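Local coordinates for tyrosinase (PDB 6JU8), which probably uses a pair of copper ions and molecular oxygen to oxidise L-tyrosine and L-dopa to L-dopaquinone, a step in melanin formation, at residues Arg108-Leu113 with Pro370-His375; Glu48-Ile53 with Thr112-Val117. The protein carries 1 engineered substitution. All blocks are in the same frame, centred on the assembly; numbering follows the deposited sequence.

Interaction 1 of 2, residues Arg108-Leu113 with Pro370-His375; sequences RVYVTL and PIFWLH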
loop_
_atom_site.group_PDB
_atom_site.type_symbol
_atom_site.label_atom_id
_atom_site.label_comp_id
_atom_site.label_asym_id
_atom_site.label_seq_id
_atom_site.Cartn_x
_atom_site.Cartn_y
_atom_site.Cartn_z
ATOM N N ARG A 108 -3.760 28.397 -9.853
ATOM C CA ARG A 108 -2.459 28.833 -10.341
ATOM C C ARG A 108 -1.695 29.488 -9.202
ATOM O O ARG A 108 -0.499 29.215 -9.002
ATOM C CB ARG A 108 -2.636 29.791 -11.526
ATOM C CG ARG A 108 -1.297 30.392 -12.000
ATOM C CD ARG A 108 -1.408 31.005 -13.397
ATOM N NE ARG A 108 -1.534 29.972 -14.416
ATOM C CZ ARG A 108 -1.857 30.153 -15.681
ATOM N NH1 ARG A 108 -2.091 31.358 -16.197
ATOM N NH2 ARG A 108 -1.952 29.089 -16.481
ATOM N N VAL A 109 -2.371 30.370 -8.447
ATOM C CA VAL A 109 -1.698 31.037 -7.325
ATOM C C VAL A 109 -1.383 30.040 -6.226
ATOM O O VAL A 109 -0.294 30.079 -5.618
ATOM C CB VAL A 109 -2.555 32.203 -6.796
ATOM C CG1 VAL A 109 -1.826 32.912 -5.644
ATOM C CG2 VAL A 109 -2.888 33.244 -7.863
ATOM N N TYR A 110 -2.291 29.111 -5.933
ATOM C CA TYR A 110 -2.076 28.129 -4.857
ATOM C C TYR A 110 -0.846 27.287 -5.129
ATOM O O TYR A 110 -0.027 27.079 -4.213
ATOM C CB TYR A 110 -3.313 27.250 -4.760
ATOM C CG TYR A 110 -3.472 26.404 -3.521
ATOM C CD1 TYR A 110 -3.002 26.784 -2.275
ATOM C CD2 TYR A 110 -4.153 25.185 -3.615
ATOM C CE1 TYR A 110 -3.186 25.994 -1.150
ATOM C CE2 TYR A 110 -4.382 24.393 -2.495
ATOM C CZ TYR A 110 -3.874 24.794 -1.265
ATOM O OH TYR A 110 -4.117 23.979 -0.181
ATOM N N VAL A 111 -0.705 26.802 -6.367
ATOM C CA VAL A 111 0.462 25.969 -6.707
ATOM C C VAL A 111 1.751 26.785 -6.584
ATOM O O VAL A 111 2.771 26.275 -6.111
ATOM C CB VAL A 111 0.308 25.399 -8.119
ATOM C CG1 VAL A 111 1.600 24.705 -8.595
ATOM C CG2 VAL A 111 -0.846 24.401 -8.170
ATOM N N THR A 112 1.710 28.058 -6.970
ATOM C CA THR A 112 2.883 28.922 -6.877
ATOM C C THR A 112 3.248 29.171 -5.418
ATOM O O THR A 112 4.434 29.212 -5.064
ATOM C CB THR A 112 2.592 30.259 -7.570
ATOM O OG1 THR A 112 2.405 30.008 -8.971
ATOM C CG2 THR A 112 3.758 31.234 -7.454
ATOM N N LEU A 113 2.275 29.325 -4.530
ATOM C CA LEU A 113 2.566 29.451 -3.101
ATOM C C LEU A 113 3.361 28.239 -2.619
ATOM O O LEU A 113 4.361 28.370 -1.917
ATOM C CB LEU A 113 1.256 29.591 -2.314
ATOM C CG LEU A 113 1.291 29.387 -0.811
ATOM C CD1 LEU A 113 2.190 30.415 -0.118
ATOM C CD2 LEU A 113 -0.108 29.433 -0.199
ATOM N N PRO A 370 0.089 14.516 -0.973
ATOM C CA PRO A 370 1.099 15.264 -1.744
ATOM C C PRO A 370 0.924 15.209 -3.250
ATOM O O PRO A 370 1.422 16.106 -3.950
ATOM C CB PRO A 370 2.418 14.581 -1.309
ATOM C CG PRO A 370 2.124 14.154 0.112
ATOM C CD PRO A 370 0.711 13.605 0.051
ATOM N N ILE A 371 0.270 14.183 -3.818
ATOM C CA ILE A 371 0.034 14.197 -5.257
ATOM C C ILE A 371 -0.905 15.323 -5.691
ATOM O O ILE A 371 -0.909 15.701 -6.871
ATOM C CB ILE A 371 -0.490 12.843 -5.772
ATOM C CG1 ILE A 371 -0.210 12.702 -7.275
ATOM C CG2 ILE A 371 -1.951 12.632 -5.409
ATOM C CD1 ILE A 371 -0.624 11.372 -7.869
ATOM N N PHE A 372 -1.723 15.854 -4.786
ATOM C CA PHE A 372 -2.618 16.969 -5.082
ATOM C C PHE A 372 -1.884 18.042 -5.878
ATOM O O PHE A 372 -2.367 18.568 -6.889
ATOM C CB PHE A 372 -3.151 17.571 -3.773
ATOM C CG PHE A 372 -3.964 18.827 -3.976
ATOM C CD1 PHE A 372 -3.335 20.067 -4.013
ATOM C CD2 PHE A 372 -5.347 18.749 -4.126
ATOM C CE1 PHE A 372 -4.089 21.217 -4.217
ATOM C CE2 PHE A 372 -6.104 19.880 -4.308
ATOM C CZ PHE A 372 -5.456 21.111 -4.341
ATOM N N TRP A 373 -0.709 18.429 -5.400
ATOM C CA TRP A 373 0.003 19.574 -5.947
ATOM C C TRP A 373 0.578 19.266 -7.318
ATOM O O TRP A 373 0.697 20.146 -8.159
ATOM C CB TRP A 373 1.120 19.932 -4.959
ATOM C CG TRP A 373 0.627 20.068 -3.543
ATOM C CD1 TRP A 373 0.626 19.099 -2.571
ATOM C CD2 TRP A 373 0.080 21.248 -2.927
ATOM N NE1 TRP A 373 0.097 19.597 -1.399
ATOM C CE2 TRP A 373 -0.235 20.921 -1.596
ATOM C CE3 TRP A 373 -0.172 22.562 -3.378
ATOM C CZ2 TRP A 373 -0.781 21.849 -0.713
ATOM C CZ3 TRP A 373 -0.722 23.484 -2.496
ATOM C CH2 TRP A 373 -1.028 23.124 -1.162
ATOM N N LEU A 374 0.951 18.003 -7.519
ATOM C CA LEU A 374 1.483 17.554 -8.818
ATOM C C LEU A 374 0.392 17.478 -9.866
ATOM O O LEU A 374 0.598 17.876 -11.019
ATOM C CB LEU A 374 2.158 16.196 -8.624
ATOM C CG LEU A 374 3.220 16.101 -7.532
ATOM C CD1 LEU A 374 3.771 14.681 -7.474
ATOM C CD2 LEU A 374 4.345 17.115 -7.706
ATOM N N HIS A 375 -0.780 17.025 -9.437
ATOM C CA HIS A 375 -1.978 17.099 -10.285
ATOM C C HIS A 375 -2.275 18.543 -10.658
ATOM O O HIS A 375 -2.462 18.889 -11.839
ATOM C CB HIS A 375 -3.148 16.472 -9.517
ATOM C CG HIS A 375 -4.451 16.496 -10.239
ATOM N ND1 HIS A 375 -4.579 16.189 -11.575
ATOM C CD2 HIS A 375 -5.706 16.740 -9.750
ATOM C CE1 HIS A 375 -5.870 16.276 -11.884
ATOM N NE2 HIS A 375 -6.583 16.610 -10.809
#
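One face of the Y110 ring is covered by the outer rim of the W373 indole, whose CZ3 stands 3.6 Å above the ring plane, over its centre. F372 CD1 lies over the centre of one face of W373, and W373 CG in turn sits at the edge of the F372 ring, in its plane; P370 CA borders the indole at its edge. Y110 and W373 meet obliquely, with planes at 53°, and the tightest point is Y110 CZ against W373 CH2 at 3.3 Å. Y110 and F372 touch rim to rim, Y110 CE2 to F372 CE1 at 3.6 Å, so the three rings form one aromatic cluster. W373 gets there through its first torsion: with CG anti to the carbonyl carbon (chi1 -51°), the indole swings across to Y110. The polar ends are tied outside the cluster, Y110 OH to the carbonyl of L67 and W373 NE1 to Y64 OH, which should limit how the rings can shift. F372 continues the aromatic packing to the dicopper site, meeting copper ligand H71 edge-to-face and lying against H376, a ligand of the other copper. The cluster thus joins helix 103-129 to the start of helix 371-389 near the centre of the chain, with helix 64-69 supplying both polar partners.

Interaction 2 of 2, residues Glu48-Ile53 with Thr112-Val117; sequences EALTVI and TLYEQV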
loop_
_atom_site.group_PDB
_atom_site.type_symbol
_atom_site.label_atom_id
_atom_site.label_comp_id
_atom_site.label_asym_id
_atom_site.label_seq_id
_atom_site.Cartn_x
_atom_site.Cartn_y
_atom_site.Cartn_z
ATOM N N GLU A 48 14.185 16.919 1.115
ATOM C CA GLU A 48 14.560 17.453 2.418
ATOM C C GLU A 48 13.712 18.676 2.751
ATOM O O GLU A 48 13.281 18.812 3.899
ATOM C CB GLU A 48 16.050 17.799 2.473
ATOM C CG GLU A 48 16.968 16.591 2.328
ATOM C CD GLU A 48 17.126 15.722 3.552
ATOM O OE1 GLU A 48 16.536 16.000 4.608
ATOM O OE2 GLU A 48 17.863 14.719 3.482
ATOM N N ALA A 49 13.463 19.523 1.760
ATOM C CA ALA A 49 12.623 20.702 2.023
ATOM C C ALA A 49 11.194 20.309 2.376
ATOM O O ALA A 49 10.579 20.855 3.304
ATOM C CB ALA A 49 12.609 21.639 0.831
ATOM N N LEU A 50 10.634 19.380 1.589
ATOM C CA LEU A 50 9.235 19.036 1.856
ATOM C C LEU A 50 9.099 18.332 3.196
ATOM O O LEU A 50 8.115 18.500 3.914
ATOM C CB LEU A 50 8.646 18.194 0.729
ATOM C CG LEU A 50 7.155 17.906 0.830
ATOM C CD1 LEU A 50 6.315 19.174 0.928
ATOM C CD2 LEU A 50 6.697 17.105 -0.394
ATOM N N THR A 51 10.114 17.553 3.551
ATOM C CA THR A 51 10.111 16.922 4.867
ATOM C C THR A 51 10.069 17.959 5.986
ATOM O O THR A 51 9.251 17.853 6.911
ATOM C CB THR A 51 11.334 15.996 5.045
ATOM O OG1 THR A 51 11.208 14.950 4.073
ATOM C CG2 THR A 51 11.366 15.392 6.425
ATOM N N VAL A 52 10.934 18.967 5.943
ATOM C CA VAL A 52 10.909 20.052 6.908
ATOM C C VAL A 52 9.547 20.721 6.947
ATOM O O VAL A 52 8.979 20.924 8.023
ATOM C CB VAL A 52 11.999 21.091 6.581
ATOM C CG1 VAL A 52 11.787 22.386 7.348
ATOM C CG2 VAL A 52 13.380 20.526 6.877
ATOM N N ILE A 53 8.972 21.039 5.796
ATOM C CA ILE A 53 7.686 21.727 5.729
ATOM C C ILE A 53 6.590 20.878 6.369
ATOM O O ILE A 53 5.733 21.378 7.116
ATOM C CB ILE A 53 7.351 22.112 4.278
ATOM C CG1 ILE A 53 8.304 23.214 3.770
ATOM C CG2 ILE A 53 5.922 22.590 4.145
ATOM C CD1 ILE A 53 8.419 23.293 2.257
ATOM N N THR A 112 1.710 28.058 -6.970
ATOM C CA THR A 112 2.883 28.922 -6.877
ATOM C C THR A 112 3.248 29.171 -5.418
ATOM O O THR A 112 4.434 29.212 -5.064
ATOM C CB THR A 112 2.592 30.259 -7.570
ATOM O OG1 THR A 112 2.405 30.008 -8.971
ATOM C CG2 THR A 112 3.758 31.234 -7.454
ATOM N N LEU A 113 2.275 29.325 -4.530
ATOM C CA LEU A 113 2.566 29.451 -3.101
ATOM C C LEU A 113 3.361 28.239 -2.619
ATOM O O LEU A 113 4.361 28.370 -1.917
ATOM C CB LEU A 113 1.256 29.591 -2.314
ATOM C CG LEU A 113 1.291 29.387 -0.811
ATOM C CD1 LEU A 113 2.190 30.415 -0.118
ATOM C CD2 LEU A 113 -0.108 29.433 -0.199
ATOM N N TYR A 114 2.889 27.039 -2.959
ATOM C CA TYR A 114 3.543 25.803 -2.508
ATOM C C TYR A 114 4.978 25.751 -3.027
ATOM O O TYR A 114 5.904 25.460 -2.274
ATOM C CB TYR A 114 2.768 24.627 -3.040
ATOM C CG TYR A 114 3.104 23.229 -2.603
ATOM C CD1 TYR A 114 2.966 22.806 -1.293
ATOM C CD2 TYR A 114 3.519 22.292 -3.552
ATOM C CE1 TYR A 114 3.255 21.508 -0.898
ATOM C CE2 TYR A 114 3.786 20.991 -3.176
ATOM C CZ TYR A 114 3.661 20.605 -1.859
ATOM O OH TYR A 114 3.915 19.303 -1.514
ATOM N N GLU A 115 5.118 26.026 -4.321
ATOM C CA GLU A 115 6.450 26.040 -4.935
ATOM C C GLU A 115 7.386 27.030 -4.251
ATOM O O GLU A 115 8.572 26.726 -4.024
ATOM C CB GLU A 115 6.303 26.388 -6.416
ATOM C CG GLU A 115 7.587 26.486 -7.215
ATOM C CD GLU A 115 7.273 26.805 -8.667
ATOM O OE1 GLU A 115 7.442 25.928 -9.523
ATOM O OE2 GLU A 115 6.806 27.941 -8.934
ATOM N N GLN A 116 6.851 28.218 -3.924
ATOM C CA GLN A 116 7.698 29.244 -3.326
ATOM C C GLN A 116 8.128 28.826 -1.928
ATOM O O GLN A 116 9.274 29.027 -1.535
ATOM C CB GLN A 116 6.928 30.570 -3.272
ATOM C CG GLN A 116 7.762 31.729 -2.707
ATOM C CD GLN A 116 6.974 33.024 -2.672
ATOM O OE1 GLN A 116 6.171 33.296 -3.558
ATOM N NE2 GLN A 116 7.172 33.830 -1.640
ATOM N N VAL A 117 7.194 28.303 -1.138
ATOM C CA VAL A 117 7.514 27.854 0.221
ATOM C C VAL A 117 8.572 26.767 0.191
ATOM O O VAL A 117 9.511 26.746 1.000
ATOM C CB VAL A 117 6.243 27.377 0.948
ATOM C CG1 VAL A 117 6.585 26.671 2.250
ATOM C CG2 VAL A 117 5.330 28.588 1.185
#
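Y114 carries its CG anti to the backbone N (chi1 -172°), which sends the phenol across to helix 41-55, where L50, whose CG is also anti to N, extends its two methyls to meet it. The side chains cross at about a right angle, and it is the hydroxyl end of Y114 that is touched: L50 CD1 lies 3.4 Å from Y114 OH, and L50 CD2 is 3.7 Å from the same oxygen. The ring itself is approached only obliquely, by CD1. One turn further along both helices, I53 points toward the partner helix and lays its CD1 3.8 Å from V117 CG1. That methyl also rests near the backbone, 3.8 Å from V117 O. Within 48-53 and 112-117 the backbones are nearest here, the CA atoms of I53 and V117 being 8.2 Å apart. Y64 of helix 64-69 touches both L50 and Y114, while A121, on the next turn of helix 103-129, continues the packing against A49 and I53. All four touching residues are buried and meet through van der Waals contact, methyls against methyl, phenol and carbonyl oxygen; the fit therefore probably rests on shape and the exclusion of water, with no polar pairing between the two segments.

How the interactions relate
From the N terminus, helix 41-55 comes first, and interaction 2 closes a loop, with 58 residues between 48-53 and 112-117, that joins it to helix 103-129, enclosing helix 64-69 and the copper ligands H71, H98 and H107. Interaction 1 closes a far longer loop, with 256 residues between 108-113 and 370-375, taking in H332 and H336. The two segments on helix 103-129 share T112 and L113, and the spans 48-117 and 108-375 overlap on 108-117, so one loop begins where the other ends and neither nests inside the other. Helix 103-129 is thus the common partner of helices 41-55 and 371-389. The contacts also touch directly, Y114 CE2 lying 3.3 Å from W373 CG in a ring stack.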